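Local coordinates for membrane-fusion protein (Streptococcus pneumoniae, PDB 5XU0), which probably serves as the channel-forming membrane-fusion component of a MacAB-like efflux pump, at residues B[9-14]-B[170-175]; B[13-18]-B[143-148]; B[150-155]-B[165-170]. The protein carries 2 engineered substitutions. One frame throughout, in Å; residues are numbered along the deposited sequence.

Contact 1 (B[9-14]-B[170-175]); sequences VTAKNE and HIVSNE
Glu14 reaches across to His170 with its carboxylate, and the imidazole of His170 donates from NE2 to Glu14 OE1 at 2.8 Å. The N-H...O angle of 147° makes this a somewhat bent bond. OE1 is met nearly along its C-O axis and stands slightly out of the ring plane, at the NE2 edge, while the carboxylate and imidazole planes are turned 39° apart. CG of Glu14 lies between the backbone N and the carbonyl carbon (chi1 56°), and the extended chain beyond it carries the acid group to the ring. A second hydrogen bond joins the backbones: Ser173 N donates to Asn13 O over 3.0 Å.

Between these two bonds, Glu14 and Val172 form an antiparallel non-hydrogen-bonded pair with CA atoms 4.0 Å apart. Their side chains leave the same face of the sheet, and Glu14 CB packs on Val172 CB at 3.8 Å. Val172 CG2 touches both Asn13 O and Ala11 CB. Ala11 CB, packed on that methyl, also lies 3.5 Å from the carbonyl oxygen of Ser173. The His170 ring is held further by stacking on Tyr16 and by an edge-to-face contact with Tyr219 of the second subunit, so its bond to Glu14 lies close to a subunit interface.

The chain after Thr10 leads from the barrel into strand 14-18, and residues 173-175 leave strand 167-172 on the way back to barrel strand 178-183. The contact thus joins the two connections between a closed beta barrel and the barrel-sandwich (lipoyl-like) domain, a layout characteristic of membrane-fusion proteins.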
loop_
_atom_site.group_PDB
_atom_site.type_symbol
_atom_site.label_atom_id
_atom_site.label_comp_id
_atom_site.label_asym_id
_atom_site.label_seq_id
_atom_site.Cartn_x
_atom_site.Cartn_y
_atom_site.Cartn_z
ATOM N N VAL B 9 30.899 -8.317 19.165
ATOM C CA VAL B 9 31.710 -8.105 17.972
ATOM C C VAL B 9 30.769 -7.886 16.796
ATOM O O VAL B 9 30.056 -8.801 16.375
ATOM C CB VAL B 9 32.662 -9.277 17.714
ATOM C CG1 VAL B 9 33.645 -8.924 16.602
ATOM C CG2 VAL B 9 33.404 -9.637 18.985
ATOM N N THR B 10 30.749 -6.666 16.280
ATOM C CA THR B 10 29.951 -6.327 15.120
ATOM C C THR B 10 30.868 -5.849 14.006
ATOM O O THR B 10 32.010 -5.440 14.237
ATOM C CB THR B 10 28.918 -5.241 15.442
ATOM O OG1 THR B 10 29.506 -3.951 15.236
ATOM C CG2 THR B 10 28.460 -5.352 16.884
ATOM N N ALA B 11 30.358 -5.910 12.788
ATOM C CA ALA B 11 31.101 -5.359 11.674
ATOM C C ALA B 11 30.809 -3.872 11.538
ATOM O O ALA B 11 29.847 -3.345 12.102
ATOM C CB ALA B 11 30.763 -6.087 10.383
ATOM N N LYS B 12 31.667 -3.196 10.780
ATOM C CA LYS B 12 31.543 -1.763 10.569
ATOM C C LYS B 12 30.750 -1.444 9.309
ATOM O O LYS B 12 29.833 -0.618 9.339
ATOM C CB LYS B 12 32.934 -1.130 10.494
ATOM C CG LYS B 12 32.934 0.328 10.082
ATOM C CD LYS B 12 34.314 0.932 10.250
ATOM C CE LYS B 12 34.259 2.446 10.176
ATOM N NZ LYS B 12 35.579 3.058 10.485
ATOM N N ASN B 13 31.084 -2.097 8.203
ATOM C CA ASN B 13 30.516 -1.788 6.901
ATOM C C ASN B 13 29.690 -2.966 6.407
ATOM O O ASN B 13 30.133 -4.116 6.479
ATOM C CB ASN B 13 31.624 -1.454 5.902
ATOM C CG ASN B 13 32.521 -0.337 6.388
ATOM O OD1 ASN B 13 32.045 0.733 6.773
ATOM N ND2 ASN B 13 33.827 -0.579 6.384
ATOM N N GLU B 14 28.493 -2.672 5.910
ATOM C CA GLU B 14 27.612 -3.693 5.371
ATOM C C GLU B 14 26.742 -3.064 4.294
ATOM O O GLU B 14 26.708 -1.842 4.125
ATOM C CB GLU B 14 26.749 -4.324 6.468
ATOM C CG GLU B 14 25.926 -3.312 7.246
ATOM C CD GLU B 14 24.783 -3.948 8.007
ATOM O OE1 GLU B 14 24.364 -5.062 7.630
ATOM O OE2 GLU B 14 24.298 -3.329 8.978
ATOM N N HIS B 170 22.757 -9.683 0.961
ATOM C CA HIS B 170 23.342 -9.050 2.133
ATOM C C HIS B 170 24.822 -9.385 2.189
ATOM O O HIS B 170 25.195 -10.568 2.195
ATOM C CB HIS B 170 22.647 -9.508 3.416
ATOM C CG HIS B 170 23.124 -8.802 4.646
ATOM N ND1 HIS B 170 22.874 -9.273 5.916
ATOM C CD2 HIS B 170 23.833 -7.659 4.799
ATOM C CE1 HIS B 170 23.410 -8.450 6.800
ATOM N NE2 HIS B 170 23.999 -7.463 6.148
ATOM N N ILE B 171 25.652 -8.339 2.224
ATOM C CA ILE B 171 27.105 -8.461 2.228
ATOM C C ILE B 171 27.638 -7.605 3.367
ATOM O O ILE B 171 27.035 -6.593 3.738
ATOM C CB ILE B 171 27.728 -8.033 0.873
ATOM C CG1 ILE B 171 27.719 -6.512 0.700
ATOM C CG2 ILE B 171 26.990 -8.667 -0.287
ATOM C CD1 ILE B 171 28.905 -5.827 1.352
ATOM N N VAL B 172 28.777 -8.008 3.927
ATOM C CA VAL B 172 29.339 -7.280 5.061
ATOM C C VAL B 172 30.837 -7.549 5.139
ATOM O O VAL B 172 31.291 -8.681 4.952
ATOM C CB VAL B 172 28.620 -7.653 6.377
ATOM C CG1 VAL B 172 28.524 -9.146 6.526
ATOM C CG2 VAL B 172 29.335 -7.067 7.547
ATOM N N SER B 173 31.600 -6.491 5.414
ATOM C CA SER B 173 33.050 -6.595 5.501
ATOM C C SER B 173 33.460 -7.313 6.779
ATOM O O SER B 173 33.067 -6.915 7.881
ATOM C CB SER B 173 33.684 -5.205 5.459
ATOM O OG SER B 173 35.094 -5.277 5.608
ATOM N N ASN B 174 34.253 -8.372 6.631
ATOM C CA ASN B 174 34.855 -9.047 7.770
ATOM C C ASN B 174 36.207 -8.454 8.140
ATOM O O ASN B 174 36.914 -9.018 8.982
ATOM C CB ASN B 174 34.989 -10.548 7.496
ATOM C CG ASN B 174 34.995 -11.375 8.772
ATOM O OD1 ASN B 174 34.919 -10.834 9.875
ATOM N ND2 ASN B 174 35.082 -12.693 8.625
ATOM N N GLU B 175 36.589 -7.344 7.517
ATOM C CA GLU B 175 37.696 -6.524 7.972
ATOM C C GLU B 175 37.133 -5.324 8.728
ATOM O O GLU B 175 35.919 -5.114 8.784
ATOM C CB GLU B 175 38.573 -6.087 6.795
ATOM C CG GLU B 175 38.894 -7.194 5.799
ATOM C CD GLU B 175 38.034 -7.129 4.546
ATOM O OE1 GLU B 175 38.583 -7.312 3.438
ATOM O OE2 GLU B 175 36.811 -6.898 4.666
#

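Contact 2 (B[13-18]-B[143-148]); sequences NEQYVY and LSTLEG
From Asn13 to Gln15 and from Leu143 to Leu146 the two backbones run in nearly opposite directions, 163° apart, yet they do not pair as strands. The CA atoms of Gln15 and Thr145 are 7.0 Å from each other, and side chains bridge the gap.

Gln15 does most of this. Its CG is anti to the backbone N (chi1 -174°) and the chain stays extended beyond CG, carrying the amide across to residues 143-145. There Gln15 NE2 gives a weak hydrogen bond to Leu143 O, 3.4 Å long, while Gln15 OE1 rests near Ser144 CA at 3.5 Å. Thr145 OG1 lies against the same amide, but its angle to NE2 is too poor for a hydrogen bond.

Leu146 fills the other end of the contact with the two branches of its isobutyl group. Leu146 CD1 meets Asn13 CB at 3.6 Å, and Leu146 CD2 sits 3.8 Å from Gln15 CB, at the root of the chain whose tip meets Leu143. The loop that presents Leu146 is shaped by an ST turn, in which Ser144 OG accepts from Leu146 N at 3.2 Å.

Within this chain, strand 14-18 is an outermost strand of a four-stranded sheet, and Gln15 pairs through its backbone with Ile171 of the adjoining strand 167-172, on which Leu146 also packs. Asn156 of the third subunit bonds to Tyr16 N and Tyr18 OH, and Ser144 touches Leu43 of strand 42-46. The contact thus packs the 143-148 loop, which links the three-stranded and four-stranded sheets of the barrel-sandwich domain, against strand 14-18.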
loop_
_atom_site.group_PDB
_atom_site.type_symbol
_atom_site.label_atom_id
_atom_site.label_comp_id
_atom_site.label_asym_id
_atom_site.label_seq_id
_atom_site.Cartn_x
_atom_site.Cartn_y
_atom_site.Cartn_z
ATOM N N ASN B 13 31.084 -2.097 8.203
ATOM C CA ASN B 13 30.516 -1.788 6.901
ATOM C C ASN B 13 29.690 -2.966 6.407
ATOM O O ASN B 13 30.133 -4.116 6.479
ATOM C CB ASN B 13 31.624 -1.454 5.902
ATOM C CG ASN B 13 32.521 -0.337 6.388
ATOM O OD1 ASN B 13 32.045 0.733 6.773
ATOM N ND2 ASN B 13 33.827 -0.579 6.384
ATOM N N GLU B 14 28.493 -2.672 5.910
ATOM C CA GLU B 14 27.612 -3.693 5.371
ATOM C C GLU B 14 26.742 -3.064 4.294
ATOM O O GLU B 14 26.708 -1.842 4.125
ATOM C CB GLU B 14 26.749 -4.324 6.468
ATOM C CG GLU B 14 25.926 -3.312 7.246
ATOM C CD GLU B 14 24.783 -3.948 8.007
ATOM O OE1 GLU B 14 24.364 -5.062 7.630
ATOM O OE2 GLU B 14 24.298 -3.329 8.978
ATOM N N GLN B 15 26.033 -3.920 3.565
ATOM C CA GLN B 15 25.166 -3.476 2.486
ATOM C C GLN B 15 24.053 -4.489 2.280
ATOM O O GLN B 15 24.312 -5.693 2.142
ATOM C CB GLN B 15 25.950 -3.282 1.183
ATOM C CG GLN B 15 25.124 -2.691 0.057
ATOM C CD GLN B 15 25.852 -2.695 -1.267
ATOM O OE1 GLN B 15 26.295 -3.740 -1.744
ATOM N NE2 GLN B 15 25.975 -1.523 -1.876
ATOM N N TYR B 16 22.820 -3.991 2.285
ATOM C CA TYR B 16 21.646 -4.737 1.867
ATOM C C TYR B 16 21.214 -4.244 0.495
ATOM O O TYR B 16 21.164 -3.034 0.248
ATOM C CB TYR B 16 20.482 -4.557 2.847
ATOM C CG TYR B 16 20.739 -4.992 4.272
ATOM C CD1 TYR B 16 20.430 -6.280 4.690
ATOM C CD2 TYR B 16 21.257 -4.105 5.209
ATOM C CE1 TYR B 16 20.648 -6.680 5.995
ATOM C CE2 TYR B 16 21.478 -4.496 6.518
ATOM C CZ TYR B 16 21.171 -5.785 6.904
ATOM O OH TYR B 16 21.389 -6.182 8.205
ATOM N N VAL B 17 20.905 -5.174 -0.399
ATOM C CA VAL B 17 20.226 -4.842 -1.642
ATOM C C VAL B 17 18.876 -5.547 -1.602
ATOM O O VAL B 17 18.793 -6.784 -1.505
ATOM C CB VAL B 17 21.049 -5.184 -2.899
ATOM C CG1 VAL B 17 22.452 -4.594 -2.779
ATOM C CG2 VAL B 17 21.105 -6.667 -3.207
ATOM N N TYR B 18 17.823 -4.737 -1.576
ATOM C CA TYR B 18 16.437 -5.171 -1.561
ATOM C C TYR B 18 15.881 -5.127 -2.974
ATOM O O TYR B 18 16.369 -4.384 -3.829
ATOM C CB TYR B 18 15.579 -4.276 -0.656
ATOM C CG TYR B 18 16.151 -3.976 0.716
ATOM C CD1 TYR B 18 15.990 -4.865 1.768
ATOM C CD2 TYR B 18 16.826 -2.785 0.967
ATOM C CE1 TYR B 18 16.494 -4.582 3.025
ATOM C CE2 TYR B 18 17.332 -2.497 2.223
ATOM C CZ TYR B 18 17.165 -3.398 3.247
ATOM O OH TYR B 18 17.669 -3.119 4.501
ATOM N N LEU B 143 25.743 -2.350 -7.742
ATOM C CA LEU B 143 27.143 -2.582 -7.422
ATOM C C LEU B 143 27.368 -2.523 -5.916
ATOM O O LEU B 143 26.568 -1.961 -5.163
ATOM C CB LEU B 143 28.038 -1.554 -8.122
ATOM C CG LEU B 143 27.724 -1.280 -9.592
ATOM C CD1 LEU B 143 28.640 -0.196 -10.128
ATOM C CD2 LEU B 143 27.850 -2.553 -10.415
ATOM N N SER B 144 28.480 -3.113 -5.483
ATOM C CA SER B 144 28.795 -3.199 -4.064
ATOM C C SER B 144 29.452 -1.910 -3.594
ATOM O O SER B 144 30.211 -1.280 -4.328
ATOM C CB SER B 144 29.719 -4.387 -3.789
ATOM O OG SER B 144 30.437 -4.207 -2.579
ATOM N N THR B 145 29.153 -1.516 -2.360
ATOM C CA THR B 145 29.664 -0.274 -1.801
ATOM C C THR B 145 30.914 -0.470 -0.955
ATOM O O THR B 145 31.389 0.493 -0.346
ATOM C CB THR B 145 28.587 0.422 -0.972
ATOM O OG1 THR B 145 27.817 -0.549 -0.263
ATOM C CG2 THR B 145 27.670 1.238 -1.866
ATOM N N LEU B 146 31.480 -1.672 -0.935
ATOM C CA LEU B 146 32.578 -1.931 -0.013
ATOM C C LEU B 146 33.240 -3.256 -0.354
ATOM O O LEU B 146 32.639 -4.132 -0.983
ATOM C CB LEU B 146 32.088 -1.958 1.437
ATOM C CG LEU B 146 31.049 -3.045 1.724
ATOM C CD1 LEU B 146 31.292 -3.708 3.077
ATOM C CD2 LEU B 146 29.639 -2.478 1.658
ATOM N N GLU B 147 34.497 -3.382 0.066
ATOM C CA GLU B 147 35.108 -4.695 0.203
ATOM C C GLU B 147 34.362 -5.476 1.274
ATOM O O GLU B 147 34.188 -4.994 2.396
ATOM C CB GLU B 147 36.581 -4.568 0.586
ATOM C CG GLU B 147 37.516 -4.270 -0.569
ATOM C CD GLU B 147 37.810 -2.790 -0.714
ATOM O OE1 GLU B 147 36.854 -2.001 -0.871
ATOM O OE2 GLU B 147 39.002 -2.415 -0.660
ATOM N N GLY B 148 33.909 -6.673 0.930
ATOM C CA GLY B 148 33.142 -7.423 1.903
ATOM C C GLY B 148 32.912 -8.851 1.465
ATOM O O GLY B 148 33.369 -9.291 0.405
#

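Contact 3 (B[150-155]-B[165-170]); sequences VVEVNS and SQVMVH
Val151 lays its CG2 methyl over one face of the His170 imidazole, a CH-pi contact with 3.8 Å between the carbon and the ring centroid. The methyl is displaced toward the rim, where Val151 CG2 comes nearest to His170 ND1, at 3.5 Å. The overlap accompanies a classic beta bulge: Val151 and Glu152 both face His170, and both of their N-H groups converge on its carbonyl oxygen. Glu152 N donates to His170 O at 3.0 Å, and Glu152 O receives His170 N in return.

Glu152 and His170 project from the same face of the sheet. The glutamate's CG is anti to the backbone N (chi1 174°), and its extended chain crosses that of Val167 at about a right angle, with Glu152 OE2 3.9 Å from Val167 CG1. Its carboxylate plane is turned 60° from the imidazole, and Glu152 OE2 is 4.5 Å from His170 ND1, not in contact; together with Glu14, which takes the NE2 bond, it could nevertheless favour a protonated histidine. Val153 and Val169 lie on the other face, Val153 CG1 and Val169 CG2 4.3 Å apart. Farther on, Asn154 O is touched by CG of Met168, a selenomethionine.

Strands 148-153 and 167-172 are antiparallel neighbours at the middle of the four-stranded sheet of the barrel-sandwich domain. Strand 14-18 flanks 167-172, where Met168 and Val169 form a second classic bulge opposite Val17, while strand 36-37 flanks 148-153. Val169 packs on Leu43 and Met168 on Tyr46 of strand 42-46, and Tyr219 of the second subunit reaches both Val151 and His170.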
loop_
_atom_site.group_PDB
_atom_site.type_symbol
_atom_site.label_atom_id
_atom_site.label_comp_id
_atom_site.label_asym_id
_atom_site.label_seq_id
_atom_site.Cartn_x
_atom_site.Cartn_y
_atom_site.Cartn_z
ATOM N N VAL B 150 29.742 -11.719 1.086
ATOM C CA VAL B 150 28.294 -11.821 0.962
ATOM C C VAL B 150 27.794 -12.883 1.938
ATOM O O VAL B 150 28.293 -14.015 1.964
ATOM C CB VAL B 150 27.887 -12.117 -0.496
ATOM C CG1 VAL B 150 28.706 -11.271 -1.458
ATOM C CG2 VAL B 150 28.017 -13.577 -0.863
ATOM N N VAL B 151 26.848 -12.493 2.791
ATOM C CA VAL B 151 26.361 -13.390 3.835
ATOM C C VAL B 151 24.973 -13.928 3.560
ATOM O O VAL B 151 24.523 -14.821 4.301
ATOM C CB VAL B 151 26.400 -12.724 5.225
ATOM C CG1 VAL B 151 27.815 -12.342 5.582
ATOM C CG2 VAL B 151 25.461 -11.514 5.281
ATOM N N GLU B 152 24.268 -13.415 2.555
ATOM C CA GLU B 152 22.969 -14.002 2.246
ATOM C C GLU B 152 22.561 -13.643 0.827
ATOM O O GLU B 152 22.682 -12.483 0.425
ATOM C CB GLU B 152 21.911 -13.535 3.256
ATOM C CG GLU B 152 20.505 -13.971 2.929
ATOM C CD GLU B 152 19.478 -13.245 3.764
ATOM O OE1 GLU B 152 18.330 -13.723 3.853
ATOM O OE2 GLU B 152 19.828 -12.198 4.350
ATOM N N VAL B 153 22.099 -14.641 0.071
ATOM C CA VAL B 153 21.509 -14.425 -1.244
ATOM C C VAL B 153 20.134 -15.080 -1.255
ATOM O O VAL B 153 19.923 -16.106 -0.599
ATOM C CB VAL B 153 22.406 -14.970 -2.379
ATOM C CG1 VAL B 153 23.858 -14.563 -2.176
ATOM C CG2 VAL B 153 22.286 -16.484 -2.505
ATOM N N ASN B 154 19.197 -14.481 -1.989
ATOM C CA ASN B 154 17.810 -14.949 -1.981
ATOM C C ASN B 154 17.160 -14.537 -3.296
ATOM O O ASN B 154 16.890 -13.350 -3.508
ATOM C CB ASN B 154 17.060 -14.371 -0.786
ATOM C CG ASN B 154 15.637 -14.892 -0.672
ATOM O OD1 ASN B 154 15.196 -15.730 -1.462
ATOM N ND2 ASN B 154 14.912 -14.401 0.324
ATOM N N SER B 155 16.898 -15.513 -4.165
ATOM C CA SER B 155 16.324 -15.269 -5.484
ATOM C C SER B 155 14.836 -15.596 -5.534
ATOM O O SER B 155 14.293 -15.867 -6.608
ATOM C CB SER B 155 17.061 -16.078 -6.550
ATOM O OG SER B 155 18.461 -15.872 -6.470
ATOM N N SER B 165 10.143 -5.590 3.466
ATOM C CA SER B 165 11.236 -5.400 2.521
ATOM C C SER B 165 11.867 -6.749 2.199
ATOM O O SER B 165 12.140 -7.545 3.102
ATOM C CB SER B 165 12.284 -4.444 3.091
ATOM O OG SER B 165 11.676 -3.276 3.618
ATOM N N GLN B 166 12.095 -7.001 0.912
ATOM C CA GLN B 166 12.644 -8.277 0.453
ATOM C C GLN B 166 14.153 -8.136 0.296
ATOM O O GLN B 166 14.638 -7.621 -0.715
ATOM C CB GLN B 166 11.986 -8.704 -0.855
ATOM C CG GLN B 166 10.468 -8.794 -0.788
ATOM C CD GLN B 166 9.933 -10.097 -1.355
ATOM O OE1 GLN B 166 9.391 -10.133 -2.458
ATOM N NE2 GLN B 166 10.087 -11.177 -0.598
ATOM N N VAL B 167 14.903 -8.593 1.298
ATOM C CA VAL B 167 16.358 -8.605 1.199
ATOM C C VAL B 167 16.758 -9.621 0.141
ATOM O O VAL B 167 16.481 -10.818 0.279
ATOM C CB VAL B 167 17.006 -8.945 2.547
ATOM C CG1 VAL B 167 18.525 -9.037 2.395
ATOM C CG2 VAL B 167 16.606 -7.945 3.620
HETATM N N MSE B 168 17.418 -9.156 -0.912
HETATM C CA MSE B 168 17.858 -10.073 -1.951
HETATM C C MSE B 168 19.319 -10.457 -1.780
HETATM O O MSE B 168 19.674 -11.620 -1.977
HETATM C CB MSE B 168 17.624 -9.480 -3.334
HETATM C CG MSE B 168 16.435 -10.091 -4.055
HETATM SE SE MSE B 168 16.598 -9.913 -5.976
HETATM C CE MSE B 168 16.866 -7.996 -6.030
ATOM N N VAL B 169 20.179 -9.507 -1.409
ATOM C CA VAL B 169 21.578 -9.844 -1.151
ATOM C C VAL B 169 22.089 -9.018 0.020
ATOM O O VAL B 169 21.885 -7.802 0.067
ATOM C CB VAL B 169 22.465 -9.646 -2.398
ATOM C CG1 VAL B 169 23.934 -9.600 -2.027
ATOM C CG2 VAL B 169 22.232 -10.761 -3.380
ATOM N N HIS B 170 22.757 -9.683 0.961
ATOM C CA HIS B 170 23.342 -9.050 2.133
ATOM C C HIS B 170 24.822 -9.385 2.189
ATOM O O HIS B 170 25.195 -10.568 2.195
ATOM C CB HIS B 170 22.647 -9.508 3.416
ATOM C CG HIS B 170 23.124 -8.802 4.646
ATOM N ND1 HIS B 170 22.874 -9.273 5.916
ATOM C CD2 HIS B 170 23.833 -7.659 4.799
ATOM C CE1 HIS B 170 23.410 -8.450 6.800
ATOM N NE2 HIS B 170 23.999 -7.463 6.148
#

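How the contacts relate
From the N terminus the chain leaves barrel strand 3-10 and passes through residues 9-18, which open contacts 1 and 2; the two contacts share Asn13 and Glu14. Contact 2 closes first, after 124 residues that include the long helices 49-77 and 109-138. Contact 3 follows in series, a short local closure across nine residues between strands 148-153 and 167-172. Contact 1 closes last, at the exit of strand 167-172, so its 155-residue loop encloses contact 3. Strand 167-172 lies between strands 14-18 and 148-153, and His170 belongs to contacts 1 and 3. Together the contacts tie the two barrel connections, the four-stranded sheet and the loop after strand 141-143.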